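Local coordinates for periplasmic binding protein/LacI transcriptional regulator (Brachyspira murdochii, PDB 4KQC) that probably binds carbohydrates as the periplasmic solute-binding component of an ABC transporter, at residues A[164-169]-A[179-184]. Numbering follows the deposited sequence. Where two conformers were deposited one is given.
Sequences RFTELA and YALQVI
The Y179 ring lies against segment 164-169 of helix 152-171, with A169 CB over one of its faces. In this CH-pi contact A169 CB stands off-centre toward the rim, 3.4 Å from Y179 CE1. F165 turns an edge toward the Y179 ring in an offset edge-to-face pair, with planes at 67° and centroids 5.7 Å apart. With its CG anti to the backbone N (chi1 -163°), the F165 ring also meets the strand's next inward side chain, its CD1 lying 3.8 Å from L181 CD2. F165 and A169 make this the closely packed, buried side.

The flank formed by T166 is partly exposed, and T166 touches by backbone, hydroxyl and methyl. Here L181 CD1 approaches T166 OG1 at 3.6 Å, and Y179 OH lies 3.4 Å from T166 CA. Neither hydroxyl bonds across the interface: T166 OG1 is hydrogen-bonded to V162 O one turn back, Y179 OH to D170 OD1 just beyond the segment. Apolar and aromatic packing therefore carries the contact.

Helix and strand run almost exactly antiparallel (176°), as in the helix and second strand of a beta-alpha-beta crossover (strand 141-146, helix 152-171, strand 179-184), here within one of the two alpha/beta lobes of the periplasmic binding protein fold. Strand 179-184 edges its sheet and hydrogen-bonds to strand 141-146, whose I143 touches both F165 and L181, while helix 113-133 packs alongside through M124 against F165.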
ATOM      1  N   ARG A 164      -5.469 -12.890  -8.863  1.00 12.39           N
ATOM      2  CA  ARG A 164      -6.799 -12.568  -9.379  0.60 12.37           C
ATOM      3  C   ARG A 164      -6.781 -12.432 -10.908  1.00 11.96           C
ATOM      4  O   ARG A 164      -7.695 -12.908 -11.601  1.00 12.17           O
ATOM      5  CB  ARG A 164      -7.352 -11.307  -8.740  0.60 12.87           C
ATOM      6  CG  ARG A 164      -8.736 -10.898  -9.217  0.60 13.78           C
ATOM      7  CD  ARG A 164      -9.766 -11.943  -8.863  0.60 15.18           C
ATOM      8  NE  ARG A 164     -11.119 -11.466  -9.126  0.60 16.75           N
ATOM      9  CZ  ARG A 164     -12.220 -12.216  -9.194  0.60 20.23           C
ATOM     10  NH1 ARG A 164     -12.193 -13.530  -8.943  0.60 22.83           N
ATOM     11  NH2 ARG A 164     -13.374 -11.638  -9.496  0.60 20.91           N
ATOM     12  N   PHE A 165      -5.820 -11.739 -11.450  1.00 11.26           N
ATOM     13  CA  PHE A 165      -5.708 -11.596 -12.933  1.00 11.94           C
ATOM     14  C   PHE A 165      -5.594 -12.939 -13.665  1.00 12.43           C
ATOM     15  O   PHE A 165      -6.263 -13.175 -14.698  1.00 11.66           O
ATOM     16  CB  PHE A 165      -4.525 -10.706 -13.349  1.00 12.49           C
ATOM     17  CG  PHE A 165      -4.629 -10.233 -14.757  1.00 12.12           C
ATOM     18  CD1 PHE A 165      -4.143 -10.980 -15.799  1.00 13.06           C
ATOM     19  CD2 PHE A 165      -5.216  -9.022 -15.036  1.00 12.75           C
ATOM     20  CE1 PHE A 165      -4.273 -10.553 -17.098  1.00 13.22           C
ATOM     21  CE2 PHE A 165      -5.307  -8.559 -16.309  1.00 13.40           C
ATOM     22  CZ  PHE A 165      -4.816  -9.310 -17.343  1.00 13.65           C
ATOM     23  N   THR A 166      -4.856 -13.863 -13.062  1.00 12.37           N
ATOM     24  CA  THR A 166      -4.669 -15.194 -13.636  1.00 13.79           C
ATOM     25  C   THR A 166      -5.978 -15.929 -13.590  1.00 13.86           C
ATOM     26  O   THR A 166      -6.334 -16.639 -14.551  1.00 14.30           O
ATOM     27  CB  THR A 166      -3.511 -15.878 -12.868  1.00 15.60           C
ATOM     28  OG1 THR A 166      -2.302 -15.181 -13.197  1.00 18.03           O
ATOM     29  CG2 THR A 166      -3.356 -17.327 -13.238  1.00 17.24           C
ATOM     30  N   GLU A 167      -6.700 -15.834 -12.496  1.00 14.14           N
ATOM     31  CA  GLU A 167      -7.992 -16.492 -12.355  0.60 16.16           C
ATOM     32  C   GLU A 167      -8.952 -15.982 -13.440  1.00 15.74           C
ATOM     33  O   GLU A 167      -9.641 -16.766 -14.115  1.00 15.91           O
ATOM     34  CB  GLU A 167      -8.527 -16.281 -10.923  0.60 18.24           C
ATOM     35  CG  GLU A 167      -9.937 -16.772 -10.700  0.60 21.13           C
ATOM     36  CD  GLU A 167     -10.562 -16.385  -9.358  0.60 23.65           C
ATOM     37  OE1 GLU A 167     -10.065 -15.485  -8.647  0.60 26.37           O
ATOM     38  OE2 GLU A 167     -11.593 -17.010  -9.032  0.60 29.10           O
ATOM     39  N   LEU A 168      -9.010 -14.667 -13.612  1.00 14.26           N
ATOM     40  CA  LEU A 168      -9.975 -14.130 -14.575  1.00 14.49           C
ATOM     41  C   LEU A 168      -9.568 -14.484 -16.013  1.00 13.20           C
ATOM     42  O   LEU A 168     -10.383 -14.883 -16.817  1.00 13.70           O
ATOM     43  CB  LEU A 168     -10.090 -12.603 -14.442  1.00 13.71           C
ATOM     44  CG  LEU A 168     -10.626 -12.095 -13.086  1.00 15.11           C
ATOM     45  CD1 LEU A 168     -10.459 -10.609 -12.960  1.00 16.17           C
ATOM     46  CD2 LEU A 168     -12.075 -12.505 -12.899  1.00 17.23           C
ATOM     47  N   ALA A 169      -8.294 -14.283 -16.338  1.00 11.93           N
ATOM     48  CA  ALA A 169      -7.790 -14.427 -17.683  1.00 12.26           C
ATOM     49  C   ALA A 169      -7.730 -15.936 -18.071  1.00 14.26           C
ATOM     50  O   ALA A 169      -7.919 -16.302 -19.240  1.00 14.12           O
ATOM     51  CB  ALA A 169      -6.412 -13.760 -17.817  1.00 12.41           C
ATOM     52  N   TYR A 179      -1.582 -14.306 -22.627  1.00 14.70           N
ATOM     53  CA  TYR A 179      -1.098 -13.214 -21.819  1.00 14.79           C
ATOM     54  C   TYR A 179       0.057 -13.681 -20.990  1.00 13.73           C
ATOM     55  O   TYR A 179       0.201 -14.887 -20.650  1.00 15.33           O
ATOM     56  CB  TYR A 179      -2.216 -12.620 -20.936  1.00 15.45           C
ATOM     57  CG  TYR A 179      -2.540 -13.504 -19.770  1.00 15.43           C
ATOM     58  CD1 TYR A 179      -3.443 -14.563 -19.905  1.00 15.89           C
ATOM     59  CD2 TYR A 179      -1.943 -13.337 -18.549  1.00 16.21           C
ATOM     60  CE1 TYR A 179      -3.682 -15.461 -18.870  1.00 16.09           C
ATOM     61  CE2 TYR A 179      -2.213 -14.200 -17.490  1.00 15.57           C
ATOM     62  CZ  TYR A 179      -3.075 -15.245 -17.647  1.00 16.19           C
ATOM     63  OH  TYR A 179      -3.320 -16.131 -16.640  1.00 19.34           O
ATOM     64  N   ALA A 180       0.914 -12.741 -20.594  1.00 13.95           N
ATOM     65  CA  ALA A 180       1.980 -12.995 -19.598  1.00 14.55           C
ATOM     66  C   ALA A 180       2.131 -11.823 -18.649  1.00 14.31           C
ATOM     67  O   ALA A 180       2.131 -10.675 -19.082  1.00 14.27           O
ATOM     68  CB  ALA A 180       3.301 -13.200 -20.289  1.00 14.94           C
ATOM     69  N   LEU A 181       2.229 -12.107 -17.370  1.00 14.18           N
ATOM     70  CA  LEU A 181       2.399 -11.094 -16.375  1.00 15.56           C
ATOM     71  C   LEU A 181       3.922 -11.002 -16.124  1.00 16.85           C
ATOM     72  O   LEU A 181       4.581 -12.034 -15.929  1.00 20.17           O
ATOM     73  CB  LEU A 181       1.662 -11.457 -15.090  1.00 16.00           C
ATOM     74  CG  LEU A 181       0.148 -11.596 -15.193  1.00 17.38           C
ATOM     75  CD1 LEU A 181      -0.502 -12.206 -13.949  1.00 21.25           C
ATOM     76  CD2 LEU A 181      -0.441 -10.250 -15.520  1.00 18.92           C
ATOM     77  N   GLN A 182       4.478  -9.810 -16.144  1.00 16.00           N
ATOM     78  CA  GLN A 182       5.889  -9.594 -15.952  1.00 16.59           C
ATOM     79  C   GLN A 182       6.051  -8.888 -14.604  1.00 14.45           C
ATOM     80  O   GLN A 182       5.726  -7.725 -14.500  1.00 14.54           O
ATOM     81  CB  GLN A 182       6.416  -8.728 -17.068  1.00 19.65           C
ATOM     82  CG  GLN A 182       6.218  -9.364 -18.409  1.00 24.11           C
ATOM     83  CD  GLN A 182       6.786  -8.494 -19.514  1.00 27.00           C
ATOM     84  OE1 GLN A 182       6.689  -7.262 -19.465  1.00 32.01           O
ATOM     85  NE2 GLN A 182       7.389  -9.133 -20.513  1.00 30.49           N
ATOM     86  N   VAL A 183       6.542  -9.604 -13.608  1.00 13.48           N
ATOM     87  CA  VAL A 183       6.644  -9.088 -12.254  1.00 14.17           C
ATOM     88  C   VAL A 183       8.079  -8.529 -12.116  1.00 13.94           C
ATOM     89  O   VAL A 183       9.070  -9.265 -12.302  1.00 15.33           O
ATOM     90  CB  VAL A 183       6.286 -10.141 -11.176  1.00 14.73           C
ATOM     91  CG1 VAL A 183       6.367  -9.502  -9.794  1.00 16.46           C
ATOM     92  CG2 VAL A 183       4.876 -10.671 -11.474  1.00 16.99           C
ATOM     93  N   ILE A 184       8.184  -7.227 -11.889  1.00 12.78           N
ATOM     94  CA  ILE A 184       9.467  -6.525 -11.867  1.00 13.41           C
ATOM     95  C   ILE A 184       9.600  -5.836 -10.512  1.00 11.97           C
ATOM     96  O   ILE A 184       8.723  -5.062 -10.079  1.00 11.03           O
ATOM     97  CB  ILE A 184       9.463  -5.452 -12.983  1.00 14.35           C
ATOM     98  CG1 ILE A 184       9.331  -6.105 -14.342  1.00 15.63           C
ATOM     99  CG2 ILE A 184      10.717  -4.597 -12.914  1.00 15.36           C
ATOM    100  CD1 ILE A 184       8.687  -5.216 -15.382  1.00 17.73           C
TER